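Local coordinates for protein N-acylglucosamine 2-epimerase (Marinomonas mediterranea, PDB 5X32) that catalyses the reversible isomerization of D-mannose to D-fructose, and of D-lyxose to D-xylulose less efficiently, without using D-glucose, at residues Phe35-Asp40 and Ser372-Thr377; Arg50-Ser55 and Gly94-Leu99; Glu254-Leu259 and Pro273-Leu278. One frame throughout, in Å; residues are numbered along the deposited sequence.

Interaction 1: residues Phe35-Asp40 and Ser372-Thr377; sequences FQFFKD and SPAGKT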
loop_
_atom_site.group_PDB
_atom_site.type_symbol
_atom_site.label_atom_id
_atom_site.label_comp_id
_atom_site.label_asym_id
_atom_site.label_seq_id
_atom_site.Cartn_x
_atom_site.Cartn_y
_atom_site.Cartn_z
ATOM N N PHE A 35 -17.929 -3.588 -5.563
ATOM C CA PHE A 35 -17.984 -4.732 -4.663
ATOM C C PHE A 35 -16.564 -4.980 -4.143
ATOM O O PHE A 35 -15.567 -4.697 -4.831
ATOM C CB PHE A 35 -18.550 -5.972 -5.371
ATOM C CG PHE A 35 -19.948 -5.775 -5.938
ATOM C CD1 PHE A 35 -21.049 -5.673 -5.097
ATOM C CD2 PHE A 35 -20.145 -5.676 -7.306
ATOM C CE1 PHE A 35 -22.332 -5.493 -5.612
ATOM C CE2 PHE A 35 -21.409 -5.494 -7.826
ATOM C CZ PHE A 35 -22.510 -5.396 -6.977
ATOM N N GLN A 36 -16.461 -5.438 -2.903
ATOM C CA GLN A 36 -15.171 -5.437 -2.243
ATOM C C GLN A 36 -14.812 -6.775 -1.573
ATOM O O GLN A 36 -13.813 -6.882 -0.845
ATOM C CB GLN A 36 -15.131 -4.290 -1.226
ATOM C CG GLN A 36 -15.212 -2.908 -1.878
ATOM C CD GLN A 36 -15.210 -1.753 -0.875
ATOM O OE1 GLN A 36 -15.173 -1.956 0.340
ATOM N NE2 GLN A 36 -15.182 -0.535 -1.392
ATOM N N PHE A 37 -15.580 -7.811 -1.882
ATOM C CA PHE A 37 -15.362 -9.102 -1.252
ATOM C C PHE A 37 -15.445 -10.216 -2.289
ATOM O O PHE A 37 -16.532 -10.618 -2.713
ATOM C CB PHE A 37 -16.381 -9.344 -0.135
ATOM C CG PHE A 37 -16.157 -8.511 1.106
ATOM C CD1 PHE A 37 -16.596 -7.192 1.170
ATOM C CD2 PHE A 37 -15.555 -9.069 2.233
ATOM C CE1 PHE A 37 -16.417 -6.440 2.323
ATOM C CE2 PHE A 37 -15.367 -8.325 3.390
ATOM C CZ PHE A 37 -15.802 -7.017 3.440
ATOM N N PHE A 38 -14.291 -10.762 -2.648
ATOM C CA PHE A 38 -14.237 -11.692 -3.754
ATOM C C PHE A 38 -13.704 -13.044 -3.328
ATOM O O PHE A 38 -12.722 -13.155 -2.583
ATOM C CB PHE A 38 -13.369 -11.114 -4.867
ATOM C CG PHE A 38 -13.822 -9.770 -5.339
ATOM C CD1 PHE A 38 -14.786 -9.653 -6.322
ATOM C CD2 PHE A 38 -13.303 -8.616 -4.779
ATOM C CE1 PHE A 38 -15.219 -8.419 -6.749
ATOM C CE2 PHE A 38 -13.726 -7.367 -5.209
ATOM C CZ PHE A 38 -14.685 -7.276 -6.195
ATOM N N LYS A 39 -14.354 -14.066 -3.858
ATOM C CA LYS A 39 -13.951 -15.440 -3.684
ATOM C C LYS A 39 -12.806 -15.721 -4.650
ATOM O O LYS A 39 -12.570 -14.935 -5.566
ATOM C CB LYS A 39 -15.157 -16.345 -3.959
ATOM C CG LYS A 39 -15.448 -17.355 -2.886
ATOM C CD LYS A 39 -16.044 -16.744 -1.646
ATOM C CE LYS A 39 -15.818 -17.684 -0.479
ATOM N NZ LYS A 39 -16.624 -17.318 0.700
ATOM N N ASP A 40 -12.087 -16.820 -4.457
ATOM C CA ASP A 40 -11.033 -17.179 -5.407
ATOM C C ASP A 40 -11.515 -17.182 -6.861
ATOM O O ASP A 40 -10.794 -16.740 -7.759
ATOM C CB ASP A 40 -10.416 -18.547 -5.088
ATOM C CG ASP A 40 -9.530 -18.540 -3.826
ATOM O OD1 ASP A 40 -9.025 -17.462 -3.428
ATOM O OD2 ASP A 40 -9.304 -19.638 -3.260
ATOM N N SER A 372 -9.967 -11.896 -2.119
ATOM C CA SER A 372 -9.877 -10.483 -1.764
ATOM C C SER A 372 -11.032 -9.956 -0.912
ATOM O O SER A 372 -11.986 -9.399 -1.437
ATOM C CB SER A 372 -9.787 -9.635 -3.023
ATOM O OG SER A 372 -8.700 -10.033 -3.822
ATOM N N PRO A 373 -10.915 -10.059 0.416
ATOM C CA PRO A 373 -11.882 -9.416 1.316
ATOM C C PRO A 373 -11.691 -7.898 1.265
ATOM O O PRO A 373 -10.820 -7.449 0.523
ATOM C CB PRO A 373 -11.523 -9.994 2.685
ATOM C CG PRO A 373 -10.080 -10.351 2.561
ATOM C CD PRO A 373 -9.836 -10.750 1.146
ATOM N N ALA A 374 -12.507 -7.116 1.965
ATOM C CA ALA A 374 -12.332 -5.659 1.931
ATOM C C ALA A 374 -10.924 -5.315 2.360
ATOM O O ALA A 374 -10.381 -5.928 3.279
ATOM C CB ALA A 374 -13.337 -4.945 2.823
ATOM N N GLY A 375 -10.329 -4.357 1.663
ATOM C CA GLY A 375 -8.954 -3.967 1.895
ATOM C C GLY A 375 -8.023 -4.393 0.772
ATOM O O GLY A 375 -7.115 -3.659 0.399
ATOM N N LYS A 376 -8.280 -5.539 0.170
ATOM C CA LYS A 376 -7.421 -6.010 -0.896
ATOM C C LYS A 376 -8.062 -5.845 -2.282
ATOM O O LYS A 376 -9.074 -6.472 -2.595
ATOM C CB LYS A 376 -7.060 -7.480 -0.661
ATOM C CG LYS A 376 -6.269 -8.138 -1.781
ATOM C CD LYS A 376 -5.927 -9.592 -1.437
ATOM C CE LYS A 376 -5.029 -10.219 -2.480
ATOM N NZ LYS A 376 -5.740 -10.539 -3.738
ATOM N N THR A 377 -7.455 -5.000 -3.108
ATOM C CA THR A 377 -7.881 -4.842 -4.481
ATOM C C THR A 377 -6.759 -5.235 -5.415
ATOM O O THR A 377 -6.852 -5.043 -6.637
ATOM C CB THR A 377 -8.275 -3.403 -4.786
ATOM O OG1 THR A 377 -7.076 -2.610 -4.904
ATOM C CG2 THR A 377 -9.214 -2.856 -3.681
#
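Ser372 and Phe38 pair backbone to backbone as a single antiparallel bridge of the hydrogen-bonded kind. Phe38 N donates to Ser372 O at 2.9 Å. Ser372 N returns a bond to Phe38 O at 3.1 Å. The edge of the Phe38 ring, at CD2, lies 3.7 Å from Ser372 O, close to the ring plane. Ser372 OG turns elsewhere: it is hydrogen-bonded to Tyr23 OH as well as to Lys376 NZ. The bridge ties two loops of the (alpha/alpha)6 barrel that come from opposite ends of the chain. One follows helix 9-23 and the other leads into helix 379-390, which carries His380, the probable proton donor/acceptor. Past the bridge, a type II turn runs from Pro373 to Lys376, with Gly375 at backbone angles suited to glycine. Ala374, second in this turn, lies against the ring of Phe37. With CG anti to its own carbonyl carbon (chi1 -72°), the Phe37 ring lies beside its backbone N and turns one face to Ala374 N, which sits toward the rim. The Ala374 CB methyl meets the tip of the ring at CZ. Phe37 CD2 also touches Pro373 CA at 3.8 Å.

Interaction 2: residues Arg50-Ser55 and Gly94-Leu99; sequences RHLVSS and GGYVWL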
loop_
_atom_site.group_PDB
_atom_site.type_symbol
_atom_site.label_atom_id
_atom_site.label_comp_id
_atom_site.label_asym_id
_atom_site.label_seq_id
_atom_site.Cartn_x
_atom_site.Cartn_y
_atom_site.Cartn_z
ATOM N N ARG A 50 -18.825 -2.255 2.584
ATOM C CA ARG A 50 -17.778 -1.537 1.900
ATOM C C ARG A 50 -16.897 -0.740 2.826
ATOM O O ARG A 50 -17.337 -0.181 3.843
ATOM C CB ARG A 50 -18.358 -0.654 0.804
ATOM C CG ARG A 50 -18.752 -1.518 -0.364
ATOM C CD ARG A 50 -19.771 -0.917 -1.250
ATOM N NE ARG A 50 -20.583 -1.971 -1.848
ATOM C CZ ARG A 50 -21.063 -1.914 -3.080
ATOM N NH1 ARG A 50 -20.784 -0.869 -3.847
ATOM N NH2 ARG A 50 -21.795 -2.912 -3.543
ATOM N N HIS A 51 -15.629 -0.716 2.440
ATOM C CA HIS A 51 -14.585 -0.124 3.252
ATOM C C HIS A 51 -13.869 0.945 2.457
ATOM O O HIS A 51 -13.577 0.766 1.270
ATOM C CB HIS A 51 -13.592 -1.193 3.706
ATOM C CG HIS A 51 -12.685 -0.749 4.805
ATOM N ND1 HIS A 51 -11.734 0.235 4.635
ATOM C CD2 HIS A 51 -12.573 -1.167 6.088
ATOM C CE1 HIS A 51 -11.095 0.426 5.775
ATOM N NE2 HIS A 51 -11.580 -0.415 6.671
ATOM N N LEU A 52 -13.551 2.039 3.134
ATOM C CA LEU A 52 -12.908 3.165 2.490
ATOM C C LEU A 52 -11.620 2.732 1.774
ATOM O O LEU A 52 -11.354 3.190 0.656
ATOM C CB LEU A 52 -12.591 4.237 3.528
ATOM C CG LEU A 52 -11.953 5.519 3.017
ATOM C CD1 LEU A 52 -12.929 6.233 2.051
ATOM C CD2 LEU A 52 -11.554 6.370 4.187
ATOM N N VAL A 53 -10.862 1.815 2.384
ATOM C CA VAL A 53 -9.578 1.390 1.814
ATOM C C VAL A 53 -9.771 0.669 0.468
ATOM O O VAL A 53 -9.018 0.913 -0.471
ATOM C CB VAL A 53 -8.768 0.502 2.819
ATOM C CG1 VAL A 53 -7.479 -0.053 2.195
ATOM C CG2 VAL A 53 -8.424 1.300 4.057
ATOM N N SER A 54 -10.806 -0.158 0.321
ATOM C CA SER A 54 -11.032 -0.751 -1.001
ATOM C C SER A 54 -11.669 0.251 -1.967
ATOM O O SER A 54 -11.389 0.223 -3.176
ATOM C CB SER A 54 -11.911 -2.005 -0.924
ATOM O OG SER A 54 -11.237 -3.100 -0.323
ATOM N N SER A 55 -12.476 1.166 -1.435
ATOM C CA SER A 55 -13.106 2.182 -2.278
ATOM C C SER A 55 -12.054 3.055 -2.936
ATOM O O SER A 55 -12.171 3.368 -4.117
ATOM C CB SER A 55 -14.089 3.054 -1.478
ATOM O OG SER A 55 -15.315 2.381 -1.248
ATOM N N GLY A 94 -16.498 16.598 6.446
ATOM C CA GLY A 94 -15.286 16.533 5.647
ATOM C C GLY A 94 -14.544 15.215 5.824
ATOM O O GLY A 94 -13.603 14.921 5.085
ATOM N N GLY A 95 -14.945 14.439 6.831
ATOM C CA GLY A 95 -14.314 13.161 7.105
ATOM C C GLY A 95 -14.926 12.110 6.201
ATOM O O GLY A 95 -15.909 12.385 5.516
ATOM N N TYR A 96 -14.351 10.909 6.196
ATOM C CA TYR A 96 -14.840 9.843 5.329
ATOM C C TYR A 96 -15.305 8.648 6.124
ATOM O O TYR A 96 -14.664 8.238 7.089
ATOM C CB TYR A 96 -13.766 9.416 4.335
ATOM C CG TYR A 96 -13.486 10.470 3.290
ATOM C CD1 TYR A 96 -12.760 11.620 3.608
ATOM C CD2 TYR A 96 -13.942 10.321 1.987
ATOM C CE1 TYR A 96 -12.499 12.590 2.661
ATOM C CE2 TYR A 96 -13.680 11.287 1.026
ATOM C CZ TYR A 96 -12.954 12.420 1.370
ATOM O OH TYR A 96 -12.686 13.384 0.423
ATOM N N VAL A 97 -16.449 8.108 5.712
ATOM C CA VAL A 97 -17.001 6.911 6.324
ATOM C C VAL A 97 -16.005 5.746 6.147
ATOM O O VAL A 97 -15.553 5.451 5.033
ATOM C CB VAL A 97 -18.381 6.574 5.711
ATOM C CG1 VAL A 97 -18.929 5.265 6.272
ATOM C CG2 VAL A 97 -19.354 7.717 5.976
ATOM N N TRP A 98 -15.634 5.129 7.265
ATOM C CA TRP A 98 -14.632 4.067 7.287
ATOM C C TRP A 98 -15.272 2.766 6.835
ATOM O O TRP A 98 -14.720 2.041 5.996
ATOM C CB TRP A 98 -14.036 3.960 8.693
ATOM C CG TRP A 98 -12.922 2.974 8.909
ATOM C CD1 TRP A 98 -12.959 1.832 9.672
ATOM C CD2 TRP A 98 -11.596 3.047 8.369
ATOM N NE1 TRP A 98 -11.742 1.214 9.652
ATOM C CE2 TRP A 98 -10.885 1.933 8.857
ATOM C CE3 TRP A 98 -10.940 3.950 7.528
ATOM C CZ2 TRP A 98 -9.557 1.693 8.523
ATOM C CZ3 TRP A 98 -9.625 3.703 7.194
ATOM C CH2 TRP A 98 -8.948 2.580 7.691
ATOM N N LEU A 99 -16.462 2.488 7.358
ATOM C CA LEU A 99 -17.134 1.253 6.973
ATOM C C LEU A 99 -18.644 1.440 6.834
ATOM O O LEU A 99 -19.278 2.091 7.671
ATOM C CB LEU A 99 -16.847 0.169 8.007
ATOM C CG LEU A 99 -17.048 -1.251 7.500
ATOM C CD1 LEU A 99 -15.945 -1.603 6.501
ATOM C CD2 LEU A 99 -17.108 -2.231 8.643
#
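His51 and Trp98 meet as an edge-to-face aromatic pair, the edge of the imidazole directed at the indole face. The centroid of the His51 ring is 4.3 Å from that of the six-membered Trp98 ring, with the planes at 68°. His51 CE1 stands over the indole toward the rim, and NE2 comes to the shared CE2 atom. Both residues have CG anti to the backbone N (chi1 -166° for His51, -176° for Trp98); the two side chains lie side by side and point the same way. The imidazole is also fixed from its own segment. As the N-cap of helix 52-69, His51 accepts from Val53 N through ND1 at 2.9 Å, with the donor in the ring plane. Trp98 O lies over the centre of one imidazole face, 3.6 Å from the plane. The same oxygen accepts from Leu52 N at 3.1 Å. Leu52 points at the other segment: its CB meets Val97 O at 3.5 Å, and its CD2 touches Tyr96 CB at 3.8 Å. Val53 CG2 packs on Trp98 CH2 at 3.9 Å. The Leu99 side chain crosses that of His51 at about a right angle and brings CD1 up to His51 CD2.

His51 and Leu99 form an antiparallel, non-hydrogen-bonded pair at the edge of a sheet. Trp98 and Leu99 both face Asp107 in a classic beta bulge against strand 104-111. Trp98 stacks on His111 and touches Tyr113 of helix 112-127. Leu52 reaches Leu85 and His89 of helix 72-89. The turn from strand 49-51 into helix 52-69 thus packs against helices 72-89 and 112-127 and, through residues 94-99, strand 104-111.

Interaction 3: residues Glu254-Leu259 and Pro273-Leu278; sequences EWAKLL and PKAKYL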
loop_
_atom_site.group_PDB
_atom_site.type_symbol
_atom_site.label_atom_id
_atom_site.label_comp_id
_atom_site.label_asym_id
_atom_site.label_seq_id
_atom_site.Cartn_x
_atom_site.Cartn_y
_atom_site.Cartn_z
ATOM N N GLU A 254 8.927 -2.121 2.342
ATOM C CA GLU A 254 8.062 -1.098 1.766
ATOM C C GLU A 254 8.744 0.249 1.967
ATOM O O GLU A 254 8.883 1.038 1.031
ATOM C CB GLU A 254 6.685 -1.128 2.423
ATOM C CG GLU A 254 5.772 0.028 2.083
ATOM C CD GLU A 254 4.346 -0.413 1.854
ATOM O OE1 GLU A 254 3.777 -1.091 2.744
ATOM O OE2 GLU A 254 3.784 -0.051 0.798
ATOM N N TRP A 255 9.254 0.466 3.172
ATOM C CA TRP A 255 10.026 1.672 3.430
ATOM C C TRP A 255 11.273 1.797 2.556
ATOM O O TRP A 255 11.545 2.870 2.043
ATOM C CB TRP A 255 10.436 1.748 4.887
ATOM C CG TRP A 255 9.426 2.406 5.753
ATOM C CD1 TRP A 255 8.763 1.856 6.805
ATOM C CD2 TRP A 255 8.966 3.758 5.646
ATOM N NE1 TRP A 255 7.929 2.785 7.368
ATOM C CE2 TRP A 255 8.032 3.960 6.674
ATOM C CE3 TRP A 255 9.267 4.822 4.789
ATOM C CZ2 TRP A 255 7.381 5.182 6.864
ATOM C CZ3 TRP A 255 8.633 6.044 4.987
ATOM C CH2 TRP A 255 7.696 6.212 6.012
ATOM N N ALA A 256 12.036 0.722 2.394
ATOM C CA ALA A 256 13.150 0.749 1.447
ATOM C C ALA A 256 12.704 1.314 0.096
ATOM O O ALA A 256 13.350 2.200 -0.493
ATOM C CB ALA A 256 13.730 -0.650 1.276
ATOM N N LYS A 257 11.576 0.806 -0.385
ATOM C CA LYS A 257 11.041 1.273 -1.656
ATOM C C LYS A 257 10.738 2.772 -1.621
ATOM O O LYS A 257 11.119 3.517 -2.532
ATOM C CB LYS A 257 9.773 0.511 -2.033
ATOM C CG LYS A 257 9.067 1.111 -3.254
ATOM C CD LYS A 257 7.888 0.286 -3.664
ATOM C CE LYS A 257 6.943 0.131 -2.492
ATOM N NZ LYS A 257 5.854 1.135 -2.438
ATOM N N LEU A 258 10.022 3.207 -0.590
ATOM C CA LEU A 258 9.686 4.621 -0.472
ATOM C C LEU A 258 10.957 5.499 -0.441
ATOM O O LEU A 258 11.032 6.503 -1.141
ATOM C CB LEU A 258 8.811 4.846 0.768
ATOM C CG LEU A 258 7.426 4.182 0.598
ATOM C CD1 LEU A 258 6.618 4.174 1.887
ATOM C CD2 LEU A 258 6.601 4.834 -0.526
ATOM N N LEU A 259 11.968 5.098 0.319
ATOM C CA LEU A 259 13.233 5.834 0.363
ATOM C C LEU A 259 13.871 5.950 -1.012
ATOM O O LEU A 259 14.386 7.001 -1.359
ATOM C CB LEU A 259 14.232 5.171 1.305
ATOM C CG LEU A 259 13.760 5.113 2.757
ATOM C CD1 LEU A 259 14.838 4.525 3.681
ATOM C CD2 LEU A 259 13.226 6.453 3.248
ATOM N N PRO A 273 21.735 3.987 1.742
ATOM C CA PRO A 273 22.211 3.066 2.781
ATOM C C PRO A 273 21.103 2.574 3.724
ATOM O O PRO A 273 21.162 1.434 4.193
ATOM C CB PRO A 273 23.240 3.899 3.551
ATOM C CG PRO A 273 23.722 4.877 2.566
ATOM C CD PRO A 273 22.569 5.203 1.676
ATOM N N LYS A 274 20.124 3.419 4.029
ATOM C CA LYS A 274 19.059 2.986 4.925
ATOM C C LYS A 274 18.157 1.946 4.232
ATOM O O LYS A 274 17.836 0.906 4.826
ATOM C CB LYS A 274 18.257 4.180 5.433
ATOM C CG LYS A 274 17.253 3.814 6.516
ATOM C CD LYS A 274 17.940 3.252 7.775
ATOM C CE LYS A 274 16.985 3.207 8.983
ATOM N NZ LYS A 274 17.482 2.490 10.205
ATOM N N ALA A 275 17.760 2.218 2.986
ATOM C CA ALA A 275 17.006 1.251 2.184
ATOM C C ALA A 275 17.748 -0.092 2.133
ATOM O O ALA A 275 17.165 -1.179 2.314
ATOM C CB ALA A 275 16.759 1.795 0.761
ATOM N N LYS A 276 19.047 0.010 1.881
ATOM C CA LYS A 276 19.898 -1.146 1.753
ATOM C C LYS A 276 19.881 -1.921 3.076
ATOM O O LYS A 276 19.690 -3.143 3.109
ATOM C CB LYS A 276 21.307 -0.692 1.366
ATOM C CG LYS A 276 22.040 -1.697 0.553
ATOM C CD LYS A 276 23.543 -1.466 0.383
ATOM C CE LYS A 276 23.917 -0.274 -0.482
ATOM N NZ LYS A 276 25.363 -0.445 -0.903
ATOM N N TYR A 277 19.965 -1.182 4.175
ATOM C CA TYR A 277 20.043 -1.791 5.505
ATOM C C TYR A 277 18.750 -2.517 5.907
ATOM O O TYR A 277 18.778 -3.710 6.254
ATOM C CB TYR A 277 20.384 -0.712 6.539
ATOM C CG TYR A 277 20.405 -1.200 7.965
ATOM C CD1 TYR A 277 19.333 -0.963 8.830
ATOM C CD2 TYR A 277 21.503 -1.886 8.456
ATOM C CE1 TYR A 277 19.360 -1.410 10.150
ATOM C CE2 TYR A 277 21.546 -2.334 9.764
ATOM C CZ TYR A 277 20.481 -2.095 10.608
ATOM O OH TYR A 277 20.562 -2.562 11.901
ATOM N N LEU A 278 17.627 -1.792 5.820
ATOM C CA LEU A 278 16.298 -2.324 6.116
ATOM C C LEU A 278 16.001 -3.538 5.266
ATOM O O LEU A 278 15.558 -4.561 5.784
ATOM C CB LEU A 278 15.218 -1.266 5.903
ATOM C CG LEU A 278 15.230 -0.138 6.932
ATOM C CD1 LEU A 278 14.223 0.934 6.565
ATOM C CD2 LEU A 278 14.927 -0.706 8.310
#
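Ala256 and Ala275 meet where two consecutive helices pass antiparallel. Their CB atoms are 3.9 Å apart, and each methyl rests on the other helix's backbone. Ala256 CB lies 3.6 Å from Ala275 O, and Ala275 CB lies 3.7 Å from Ala256 O. Neither methyl points straight at the other helix; they lie beside each other. The axes come within 8.4 Å, with the N-to-C directions at 163°.

Leu259 and Leu278 fill the two ends. Both point at the opposite helix. Leu259 CG is anti to its carbonyl carbon (chi1 -62°). This sends CD1 to Ala275 N and to Lys274 CG, each at 3.8 Å. Leu259 CD1 touches the lysine near its root, at CB and CG, while the rest of the chain leads away. Lys274 bends at chi2, and its NZ is hydrogen-bonded to Asn217 O. At the other end Leu278 CD1 meets Trp255 CB at 4.2 Å. The indole leads away from this helix to Ile206 and Cys207 of helix 193-212. The side chain of Trp255 is about 5 Å from that of His251, the probable proton donor/acceptor.

This is a helical hairpin of the (alpha/alpha)6 barrel, helix 249-265 with helix 271-286. No hydrogen bond or salt bridge joins the two segments. Their association here therefore rests on apolar packing, and the small alanines let the backbones approach closely.

From the N terminus, the chain passes helix 9-23 and enters interaction 1 at 35-40. Interaction 2 begins soon after, at 50-55, and closes a short loop at 94-99, round helices 52-69 and 72-89. Much later, interaction 3 closes a tight hairpin between helices 249-265 and 271-286. Residues 372-377 then return to 35-40, so interaction 1 spans nearly the whole barrel and encloses both other contacts, which follow in series. No loops cross. Interactions 1 and 2 touch, with probable hydrogen bonds from His51 N to Gln36 OE1 and between Gly375 N and Ser54 OG. Interaction 3 lies on the opposite side of the chain's centre from both, its centre about 30 Å from that of interaction 2.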